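Local coordinates for protein CDP-4-keto-6-deoxy-D-glucose-3-dehydrase (Yersinia pseudotuberculosis, PDB 3BB8) that probably catalyses, with pyridoxal 5'-phosphate as cofactor, the C-3 dehydration of CDP-4-keto-6-deoxy-D-glucose during lipopolysaccharide sugar biosynthesis, at residues A[29-37]-A[368-376]; A[164-175]-A[189-200]. The protein carries 1 engineered substitution. One frame throughout, in Å; residues are numbered along the deposited sequence.

How the contacts relate
From the N terminus the chain passes two short helices and reaches 29-37, which later pairs with 368-376; contact 1 thereby closes a loop of 330 residues and ties the N-terminal arm to the exit of helix 359-368. Contact 2 falls entirely within that loop, so the two nest and do not cross. It closes a short loop of 13 residues, mostly helix 174-184, between the adjacent strands 159-165 and 187-191 of the main sheet, beside the cofactor, and brings strand 199-200 to the start of that helix. Their centres are 25 Å apart, yet the two contacts touch: Leu-376 CD1, at the end of contact 1, packs on Leu-168 CD1 of contact 2 at 3.4 Å.

Contact 1: residues A[29-37]-A[368-376]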
loop_
_atom_site.group_PDB
_atom_site.type_symbol
_atom_site.label_atom_id
_atom_site.label_comp_id
_atom_site.label_asym_id
_atom_site.label_seq_id
_atom_site.Cartn_x
_atom_site.Cartn_y
_atom_site.Cartn_z
ATOM N N ALA A 29 18.351 22.761 27.098
ATOM C CA ALA A 29 19.612 22.263 26.550
ATOM C C ALA A 29 20.039 21.050 27.370
ATOM O O ALA A 29 19.922 21.043 28.594
ATOM C CB ALA A 29 20.669 23.352 26.655
ATOM N N GLY A 30 20.537 20.025 26.687
ATOM C CA GLY A 30 20.991 18.831 27.378
ATOM C C GLY A 30 19.926 17.786 27.641
ATOM O O GLY A 30 20.229 16.593 27.707
ATOM N N LYS A 31 18.680 18.219 27.800
ATOM C CA LYS A 31 17.594 17.278 28.051
ATOM C C LYS A 31 16.683 17.157 26.834
ATOM O O LYS A 31 16.284 16.054 26.457
ATOM C CB LYS A 31 16.782 17.710 29.276
ATOM C CG LYS A 31 15.831 16.633 29.778
ATOM C CD LYS A 31 15.220 17.004 31.120
ATOM C CE LYS A 31 14.417 15.844 31.690
ATOM N NZ LYS A 31 13.825 16.170 33.019
ATOM N N SER A 32 16.355 18.295 26.227
ATOM C CA SER A 32 15.502 18.324 25.040
ATOM C C SER A 32 16.278 17.768 23.853
ATOM O O SER A 32 17.498 17.908 23.784
ATOM C CB SER A 32 15.074 19.759 24.716
ATOM O OG SER A 32 14.297 20.320 25.757
ATOM N N VAL A 33 15.574 17.140 22.918
ATOM C CA VAL A 33 16.232 16.596 21.736
ATOM C C VAL A 33 16.012 17.500 20.533
ATOM O O VAL A 33 15.103 18.330 20.522
ATOM C CB VAL A 33 15.699 15.199 21.382
ATOM C CG1 VAL A 33 16.075 14.211 22.465
ATOM C CG2 VAL A 33 14.191 15.252 21.202
ATOM N N VAL A 34 16.865 17.353 19.530
ATOM C CA VAL A 34 16.739 18.121 18.296
ATOM C C VAL A 34 16.743 17.088 17.172
ATOM O O VAL A 34 17.773 16.840 16.539
ATOM C CB VAL A 34 17.910 19.092 18.098
ATOM C CG1 VAL A 34 17.679 19.932 16.857
ATOM C CG2 VAL A 34 18.061 19.982 19.327
ATOM N N PRO A 35 15.586 16.448 16.927
ATOM C CA PRO A 35 15.472 15.435 15.875
ATOM C C PRO A 35 15.658 16.012 14.479
ATOM O O PRO A 35 15.450 17.202 14.254
ATOM C CB PRO A 35 14.076 14.859 16.102
ATOM C CG PRO A 35 13.321 16.013 16.646
ATOM C CD PRO A 35 14.298 16.629 17.621
ATOM N N PRO A 36 16.071 15.170 13.522
ATOM C CA PRO A 36 16.279 15.632 12.147
ATOM C C PRO A 36 14.957 15.863 11.418
ATOM O O PRO A 36 14.910 16.529 10.384
ATOM C CB PRO A 36 17.110 14.507 11.530
ATOM C CG PRO A 36 16.581 13.300 12.228
ATOM C CD PRO A 36 16.429 13.747 13.666
ATOM N N SER A 37 13.879 15.315 11.963
ATOM C CA SER A 37 12.572 15.491 11.350
ATOM C C SER A 37 11.486 15.122 12.340
ATOM O O SER A 37 11.771 14.647 13.441
ATOM C CB SER A 37 12.449 14.619 10.098
ATOM O OG SER A 37 12.526 13.245 10.429
ATOM N N GLU A 368 25.129 12.082 21.527
ATOM C CA GLU A 368 25.203 12.256 22.973
ATOM C C GLU A 368 24.627 13.611 23.365
ATOM O O GLU A 368 23.970 13.741 24.398
ATOM C CB GLU A 368 26.657 12.138 23.437
ATOM C CG GLU A 368 27.341 10.864 22.939
ATOM C CD GLU A 368 28.776 10.715 23.430
ATOM O OE1 GLU A 368 29.567 11.679 23.292
ATOM O OE2 GLU A 368 29.116 9.624 23.942
ATOM N N ALA A 369 24.863 14.611 22.523
ATOM C CA ALA A 369 24.378 15.967 22.757
ATOM C C ALA A 369 22.886 16.133 22.464
ATOM O O ALA A 369 22.350 17.235 22.586
ATOM C CB ALA A 369 25.143 16.946 21.864
ATOM N N LYS A 370 22.229 15.045 22.063
ATOM C CA LYS A 370 20.796 15.051 21.742
ATOM C C LYS A 370 20.471 15.670 20.385
ATOM O O LYS A 370 19.337 16.060 20.131
ATOM C CB LYS A 370 20.018 15.800 22.830
ATOM C CG LYS A 370 20.190 15.269 24.239
ATOM C CD LYS A 370 19.355 14.036 24.481
ATOM C CE LYS A 370 19.308 13.712 25.968
ATOM N NZ LYS A 370 18.473 12.512 26.271
ATOM N N VAL A 371 21.475 15.778 19.524
ATOM C CA VAL A 371 21.279 16.336 18.193
ATOM C C VAL A 371 21.188 15.182 17.212
ATOM O O VAL A 371 22.198 14.535 16.907
ATOM C CB VAL A 371 22.457 17.231 17.782
ATOM C CG1 VAL A 371 22.291 17.677 16.325
ATOM C CG2 VAL A 371 22.535 18.429 18.703
ATOM N N GLY A 372 19.979 14.922 16.723
ATOM C CA GLY A 372 19.785 13.826 15.794
ATOM C C GLY A 372 20.412 14.055 14.435
ATOM O O GLY A 372 20.446 15.179 13.934
ATOM N N THR A 373 20.930 12.982 13.847
ATOM C CA THR A 373 21.529 13.052 12.522
ATOM C C THR A 373 21.028 11.862 11.701
ATOM O O THR A 373 20.513 10.882 12.250
ATOM C CB THR A 373 23.082 12.989 12.567
ATOM O OG1 THR A 373 23.495 11.765 13.189
ATOM C CG2 THR A 373 23.654 14.172 13.342
ATOM N N ARG A 374 21.177 11.965 10.386
ATOM C CA ARG A 374 20.762 10.908 9.480
ATOM C C ARG A 374 21.735 10.885 8.323
ATOM O O ARG A 374 22.156 11.938 7.847
ATOM C CB ARG A 374 19.351 11.180 8.923
ATOM C CG ARG A 374 18.234 11.100 9.938
ATOM C CD ARG A 374 17.996 9.671 10.333
ATOM N NE ARG A 374 16.917 9.545 11.309
ATOM C CZ ARG A 374 17.051 9.769 12.610
ATOM N NH1 ARG A 374 18.227 10.134 13.114
ATOM N NH2 ARG A 374 16.004 9.618 13.412
ATOM N N LEU A 375 22.096 9.697 7.862
ATOM C CA LEU A 375 22.976 9.626 6.718
ATOM C C LEU A 375 22.069 9.916 5.514
ATOM O O LEU A 375 20.847 9.907 5.653
ATOM C CB LEU A 375 23.620 8.238 6.633
ATOM C CG LEU A 375 24.479 7.862 7.858
ATOM C CD1 LEU A 375 25.363 6.671 7.510
ATOM C CD2 LEU A 375 25.362 9.046 8.284
ATOM N N LEU A 376 22.648 10.197 4.351
ATOM C CA LEU A 376 21.849 10.503 3.170
ATOM C C LEU A 376 21.210 9.260 2.537
ATOM O O LEU A 376 21.492 8.905 1.383
ATOM C CB LEU A 376 22.705 11.261 2.138
ATOM C CG LEU A 376 21.938 11.978 1.014
ATOM C CD1 LEU A 376 20.860 12.826 1.620
ATOM C CD2 LEU A 376 22.870 12.848 0.188
#
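Val-34 and Val-371 join their backbones in a single beta bridge between two loops of the aspartate aminotransferase fold; the touching parts of the two segments run 18° apart in end-to-end direction. Two hydrogen bonds define it. Val-34 N donates to Lys-370 O at 2.9 Å, and Gly-372 N reaches Val-34 O at 2.9 Å. Both backbone polar atoms of Val-34 are therefore engaged by the residues flanking Val-371. Lys-370 ends helix 359-368 in a Schellman motif, its positive phi (77°) turning the chain to meet 29-37.

Van der Waals contacts of the Lys-370 side chain extend the bridge. Its CB lies 3.4 Å from Ser-32 O; the bend at chi2 (-79°) then brings CE to 3.5 Å from Gly-30 O. Its CD touches Val-33 CG1 at 3.9 Å. Both valine side chains of the bridge, Val-34 and Val-371, also pack on Val-425 of helix 419-432.

The remaining contact is made by the proline ring. Pro-36 CD lies 4.0 Å from Gly-372 CA, an approach the missing side chain permits. Arg-374, also packed on Tyr-280 of the second subunit, has its guanidinium steadied by the preceding residue: NH1 donates to Thr-373 O at 2.6 Å, with that oxygen in the guanidinium plane. Over the centre of one guanidinium face sits Pro-36 CG, 3.6 Å from Arg-374 CZ.

Contact 2: residues A[164-175]-A[189-200]; sequences IAHTLGNLFDLA and IEDCCDALGSTY. With PLP (pyridoxal-5'-phosphate), chain C.
Ile-164 bridges Glu-190 in parallel: Ile-164 N donates to Ile-189 O at 3.3 Å, and Asp-191 N to Ile-164 O at 3.0 Å. One residue on, Ala-165 CB presses on Asp-191 CB at 3.4 Å, backing the aspartate that meets the cofactor. Asp-191 OD1 accepts a hydrogen bond from N1 of pyridoxal phosphate, the two atoms 2.9 Å apart, and is also bound by Thr-123, while OD2 takes Cys-193 N in an Asx turn. Three bonds thus fix the carboxylate, two on OD1 and one on OD2, and its pairing with N1, as in other enzymes of this fold, probably favours a protonated pyridine. His-166 N extends the pairing to Asp-191 O at 3.0 Å, where the strand ends, and its CB rests on Ala-195 CB.

Here the two strands of a beta-alpha-beta unit, joined through helix 174-184, continue into loops that remain together beside the cofactor pocket. Asp-194 approaches the cofactor O3, but too closely in the model for its bonding to be settled. Gly-169 O receives Ser-198 OG at 2.6 Å, in the carbonyl plane and on a lone pair; Ser-343 N binds the same hydroxyl.

Leu-171 follows, its CD1 meeting the side-chain CB of Ser-198 and the carbonyl oxygen of Thr-199. The Phe-172 ring has Glu-190 CG at its edge, near its plane; the glutamate's oxygens are held by the backbone nitrogens of Gly-206, Phe-208 and Gly-209. Asp-173 is the N-cap of helix 174-184, OD1 capping Glu-176 N. Tyr-200 reaches this helix start because its CG is anti to the backbone N (chi1 178°). Leu-174 CB makes a CH-pi contact over the centre of its ring, 3.6 Å from the centroid and 10° off the normal. Beyond it, Ala-175 N donates to Tyr-200 OH at 3.2 Å, with an angle of 159° at the hydrogen.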
loop_
_atom_site.group_PDB
_atom_site.type_symbol
_atom_site.label_atom_id
_atom_site.label_comp_id
_atom_site.label_asym_id
_atom_site.label_seq_id
_atom_site.Cartn_x
_atom_site.Cartn_y
_atom_site.Cartn_z
ATOM N N ILE A 164 14.146 10.699 -11.129
ATOM C CA ILE A 164 15.069 11.199 -10.126
ATOM C C ILE A 164 14.318 11.999 -9.079
ATOM O O ILE A 164 13.272 12.579 -9.368
ATOM C CB ILE A 164 16.095 12.141 -10.775
ATOM C CG1 ILE A 164 16.923 11.386 -11.805
ATOM C CG2 ILE A 164 16.969 12.768 -9.721
ATOM C CD1 ILE A 164 17.895 12.275 -12.553
ATOM N N ALA A 165 14.866 12.063 -7.874
ATOM C CA ALA A 165 14.222 12.811 -6.805
ATOM C C ALA A 165 14.934 14.135 -6.538
ATOM O O ALA A 165 16.147 14.231 -6.712
ATOM C CB ALA A 165 14.203 11.971 -5.521
ATOM N N HIS A 166 14.166 15.151 -6.134
ATOM C CA HIS A 166 14.730 16.449 -5.778
ATOM C C HIS A 166 15.200 16.207 -4.349
ATOM O O HIS A 166 14.482 16.461 -3.379
ATOM C CB HIS A 166 13.658 17.551 -5.834
ATOM C CG HIS A 166 13.254 17.929 -7.228
ATOM N ND1 HIS A 166 12.129 17.422 -7.843
ATOM C CD2 HIS A 166 13.865 18.708 -8.153
ATOM C CE1 HIS A 166 12.064 17.871 -9.083
ATOM N NE2 HIS A 166 13.107 18.652 -9.298
ATOM N N THR A 167 16.415 15.682 -4.243
ATOM C CA THR A 167 17.010 15.303 -2.965
ATOM C C THR A 167 16.977 16.329 -1.852
ATOM O O THR A 167 17.463 17.439 -2.006
ATOM C CB THR A 167 18.454 14.834 -3.188
ATOM O OG1 THR A 167 18.448 13.800 -4.177
ATOM C CG2 THR A 167 19.059 14.291 -1.899
ATOM N N LEU A 168 16.398 15.922 -0.729
ATOM C CA LEU A 168 16.263 16.743 0.465
ATOM C C LEU A 168 15.591 18.104 0.288
ATOM O O LEU A 168 15.804 19.015 1.088
ATOM C CB LEU A 168 17.633 16.925 1.126
ATOM C CG LEU A 168 18.248 15.644 1.705
ATOM C CD1 LEU A 168 19.666 15.936 2.216
ATOM C CD2 LEU A 168 17.364 15.123 2.832
ATOM N N GLY A 169 14.760 18.236 -0.739
ATOM C CA GLY A 169 14.079 19.499 -0.958
ATOM C C GLY A 169 14.791 20.334 -2.004
ATOM O O GLY A 169 14.166 21.142 -2.698
ATOM N N ASN A 170 16.102 20.142 -2.124
ATOM C CA ASN A 170 16.862 20.894 -3.108
ATOM C C ASN A 170 16.486 20.336 -4.476
ATOM O O ASN A 170 16.250 19.140 -4.627
ATOM C CB ASN A 170 18.365 20.769 -2.832
ATOM C CG ASN A 170 19.187 21.795 -3.601
ATOM O OD1 ASN A 170 18.715 22.903 -3.881
ATOM N ND2 ASN A 170 20.424 21.437 -3.934
ATOM N N LEU A 171 16.433 21.215 -5.472
ATOM C CA LEU A 171 16.020 20.826 -6.816
ATOM C C LEU A 171 17.225 20.470 -7.680
ATOM O O LEU A 171 18.236 21.172 -7.674
ATOM C CB LEU A 171 15.214 21.946 -7.474
ATOM C CG LEU A 171 13.956 22.404 -6.732
ATOM C CD1 LEU A 171 14.286 23.523 -5.755
ATOM C CD2 LEU A 171 12.881 22.843 -7.714
ATOM N N PHE A 172 17.110 19.375 -8.424
ATOM C CA PHE A 172 18.075 19.053 -9.468
ATOM C C PHE A 172 17.921 19.983 -10.667
ATOM O O PHE A 172 16.956 20.743 -10.756
ATOM C CB PHE A 172 17.922 17.596 -9.910
ATOM C CG PHE A 172 16.599 17.295 -10.557
ATOM C CD1 PHE A 172 16.350 17.675 -11.864
ATOM C CD2 PHE A 172 15.605 16.633 -9.856
ATOM C CE1 PHE A 172 15.134 17.399 -12.462
ATOM C CE2 PHE A 172 14.388 16.354 -10.448
ATOM C CZ PHE A 172 14.152 16.738 -11.753
ATOM N N ASP A 173 18.877 19.918 -11.587
ATOM C CA ASP A 173 18.964 20.887 -12.673
ATOM C C ASP A 173 17.883 20.639 -13.720
ATOM O O ASP A 173 18.147 20.057 -14.773
ATOM C CB ASP A 173 20.347 20.842 -13.324
ATOM C CG ASP A 173 20.528 21.909 -14.385
ATOM O OD1 ASP A 173 19.512 22.477 -14.838
ATOM O OD2 ASP A 173 21.687 22.180 -14.766
ATOM N N LEU A 174 16.667 21.086 -13.425
ATOM C CA LEU A 174 15.523 20.824 -14.293
ATOM C C LEU A 174 15.761 21.264 -15.734
ATOM O O LEU A 174 15.376 20.570 -16.686
ATOM C CB LEU A 174 14.273 21.508 -13.731
ATOM C CG LEU A 174 13.487 20.669 -12.717
ATOM C CD1 LEU A 174 12.489 21.541 -11.981
ATOM C CD2 LEU A 174 12.780 19.531 -13.439
ATOM N N ALA A 175 16.404 22.417 -15.890
ATOM C CA ALA A 175 16.700 22.953 -17.208
ATOM C C ALA A 175 17.430 21.922 -18.058
ATOM O O ALA A 175 17.009 21.621 -19.177
ATOM C CB ALA A 175 17.539 24.213 -17.077
ATOM N N ILE A 189 9.966 11.393 -14.600
ATOM C CA ILE A 189 9.253 11.278 -13.329
ATOM C C ILE A 189 10.003 12.024 -12.224
ATOM O O ILE A 189 11.169 11.738 -11.941
ATOM C CB ILE A 189 9.060 9.808 -12.904
ATOM C CG1 ILE A 189 8.092 9.122 -13.870
ATOM C CG2 ILE A 189 8.490 9.739 -11.483
ATOM C CD1 ILE A 189 8.008 7.643 -13.713
ATOM N N GLU A 190 9.317 12.984 -11.614
ATOM C CA GLU A 190 9.874 13.786 -10.532
ATOM C C GLU A 190 9.483 13.258 -9.153
ATOM O O GLU A 190 8.343 13.441 -8.722
ATOM C CB GLU A 190 9.358 15.220 -10.610
ATOM C CG GLU A 190 10.083 16.174 -11.521
ATOM C CD GLU A 190 9.429 17.545 -11.474
ATOM O OE1 GLU A 190 8.454 17.772 -12.225
ATOM O OE2 GLU A 190 9.866 18.388 -10.664
ATOM N N ASP A 191 10.416 12.613 -8.459
ATOM C CA ASP A 191 10.143 12.141 -7.106
ATOM C C ASP A 191 10.316 13.370 -6.210
ATOM O O ASP A 191 11.436 13.824 -5.971
ATOM C CB ASP A 191 11.138 11.043 -6.709
ATOM C CG ASP A 191 10.946 10.561 -5.271
ATOM O OD1 ASP A 191 11.451 9.459 -4.952
ATOM O OD2 ASP A 191 10.307 11.280 -4.462
ATOM N N CYS A 192 9.193 13.904 -5.741
ATOM C CA CYS A 192 9.148 15.084 -4.882
ATOM C C CYS A 192 8.744 14.687 -3.469
ATOM O O CYS A 192 8.198 15.506 -2.721
ATOM C CB CYS A 192 8.116 16.088 -5.417
ATOM S SG CYS A 192 8.438 16.657 -7.098
ATOM N N CYS A 193 9.008 13.437 -3.101
ATOM C CA CYS A 193 8.644 12.969 -1.769
ATOM C C CYS A 193 9.269 13.776 -0.630
ATOM O O CYS A 193 8.753 13.774 0.492
ATOM C CB CYS A 193 8.982 11.485 -1.622
ATOM S SG CYS A 193 7.848 10.403 -2.563
ATOM N N ASP A 194 10.379 14.455 -0.901
ATOM C CA ASP A 194 11.016 15.271 0.135
ATOM C C ASP A 194 11.071 16.722 -0.317
ATOM O O ASP A 194 11.809 17.526 0.265
ATOM C CB ASP A 194 12.454 14.822 0.395
ATOM C CG ASP A 194 12.556 13.381 0.830
ATOM O OD1 ASP A 194 11.736 12.932 1.653
ATOM O OD2 ASP A 194 13.482 12.698 0.359
ATOM N N ALA A 195 10.296 17.057 -1.347
ATOM C CA ALA A 195 10.324 18.408 -1.895
ATOM C C ALA A 195 8.976 19.099 -2.098
ATOM O O ALA A 195 8.800 19.831 -3.073
ATOM C CB ALA A 195 11.091 18.395 -3.211
ATOM N N LEU A 196 8.030 18.882 -1.194
ATOM C CA LEU A 196 6.735 19.523 -1.336
ATOM C C LEU A 196 6.895 21.018 -1.066
ATOM O O LEU A 196 7.285 21.422 0.038
ATOM C CB LEU A 196 5.725 18.929 -0.358
ATOM C CG LEU A 196 4.310 19.503 -0.477
ATOM C CD1 LEU A 196 3.790 19.306 -1.897
ATOM C CD2 LEU A 196 3.401 18.828 0.527
ATOM N N GLY A 197 6.601 21.837 -2.074
ATOM C CA GLY A 197 6.718 23.275 -1.909
ATOM C C GLY A 197 7.940 23.853 -2.594
ATOM O O GLY A 197 8.068 25.065 -2.730
ATOM N N SER A 198 8.843 22.982 -3.026
ATOM C CA SER A 198 10.047 23.417 -3.703
ATOM C C SER A 198 9.697 23.969 -5.069
ATOM O O SER A 198 8.839 23.429 -5.767
ATOM C CB SER A 198 11.033 22.252 -3.862
ATOM O OG SER A 198 11.672 21.949 -2.632
ATOM N N THR A 199 10.370 25.050 -5.449
ATOM C CA THR A 199 10.143 25.673 -6.741
ATOM C C THR A 199 11.462 25.773 -7.493
ATOM O O THR A 199 12.533 25.816 -6.891
ATOM C CB THR A 199 9.547 27.093 -6.584
ATOM O OG1 THR A 199 10.524 27.964 -6.002
ATOM C CG2 THR A 199 8.326 27.059 -5.686
ATOM N N TYR A 200 11.373 25.788 -8.815
ATOM C CA TYR A 200 12.539 25.905 -9.676
ATOM C C TYR A 200 12.140 26.842 -10.800
ATOM O O TYR A 200 11.232 26.541 -11.575
ATOM C CB TYR A 200 12.937 24.543 -10.247
ATOM C CG TYR A 200 14.115 24.589 -11.198
ATOM C CD1 TYR A 200 13.969 25.056 -12.504
ATOM C CD2 TYR A 200 15.381 24.160 -10.792
ATOM C CE1 TYR A 200 15.056 25.092 -13.385
ATOM C CE2 TYR A 200 16.474 24.193 -11.661
ATOM C CZ TYR A 200 16.307 24.657 -12.956
ATOM O OH TYR A 200 17.379 24.663 -13.829
HETATM N N1 PLP C . 11.715 8.898 -2.092
HETATM C C2 PLP C . 12.350 9.751 -1.204
HETATM C C2A PLP C . 13.473 10.625 -1.746
HETATM C C3 PLP C . 11.940 9.788 0.162
HETATM O O3 PLP C . 12.534 10.602 1.061
HETATM C C4 PLP C . 10.850 8.932 0.620
HETATM C C4A PLP C . 10.418 9.035 2.124
HETATM C C5 PLP C . 10.242 8.063 -0.345
HETATM C C6 PLP C . 10.714 8.081 -1.715
HETATM C C5A PLP C . 9.118 7.101 -0.108
HETATM O O4P PLP C . 8.203 7.525 0.800
HETATM P P PLP C . 7.533 6.613 1.942
HETATM O O1P PLP C . 6.272 7.343 2.358
HETATM O O2P PLP C . 8.634 6.574 3.155
HETATM O O3P PLP C . 7.262 5.205 1.401
#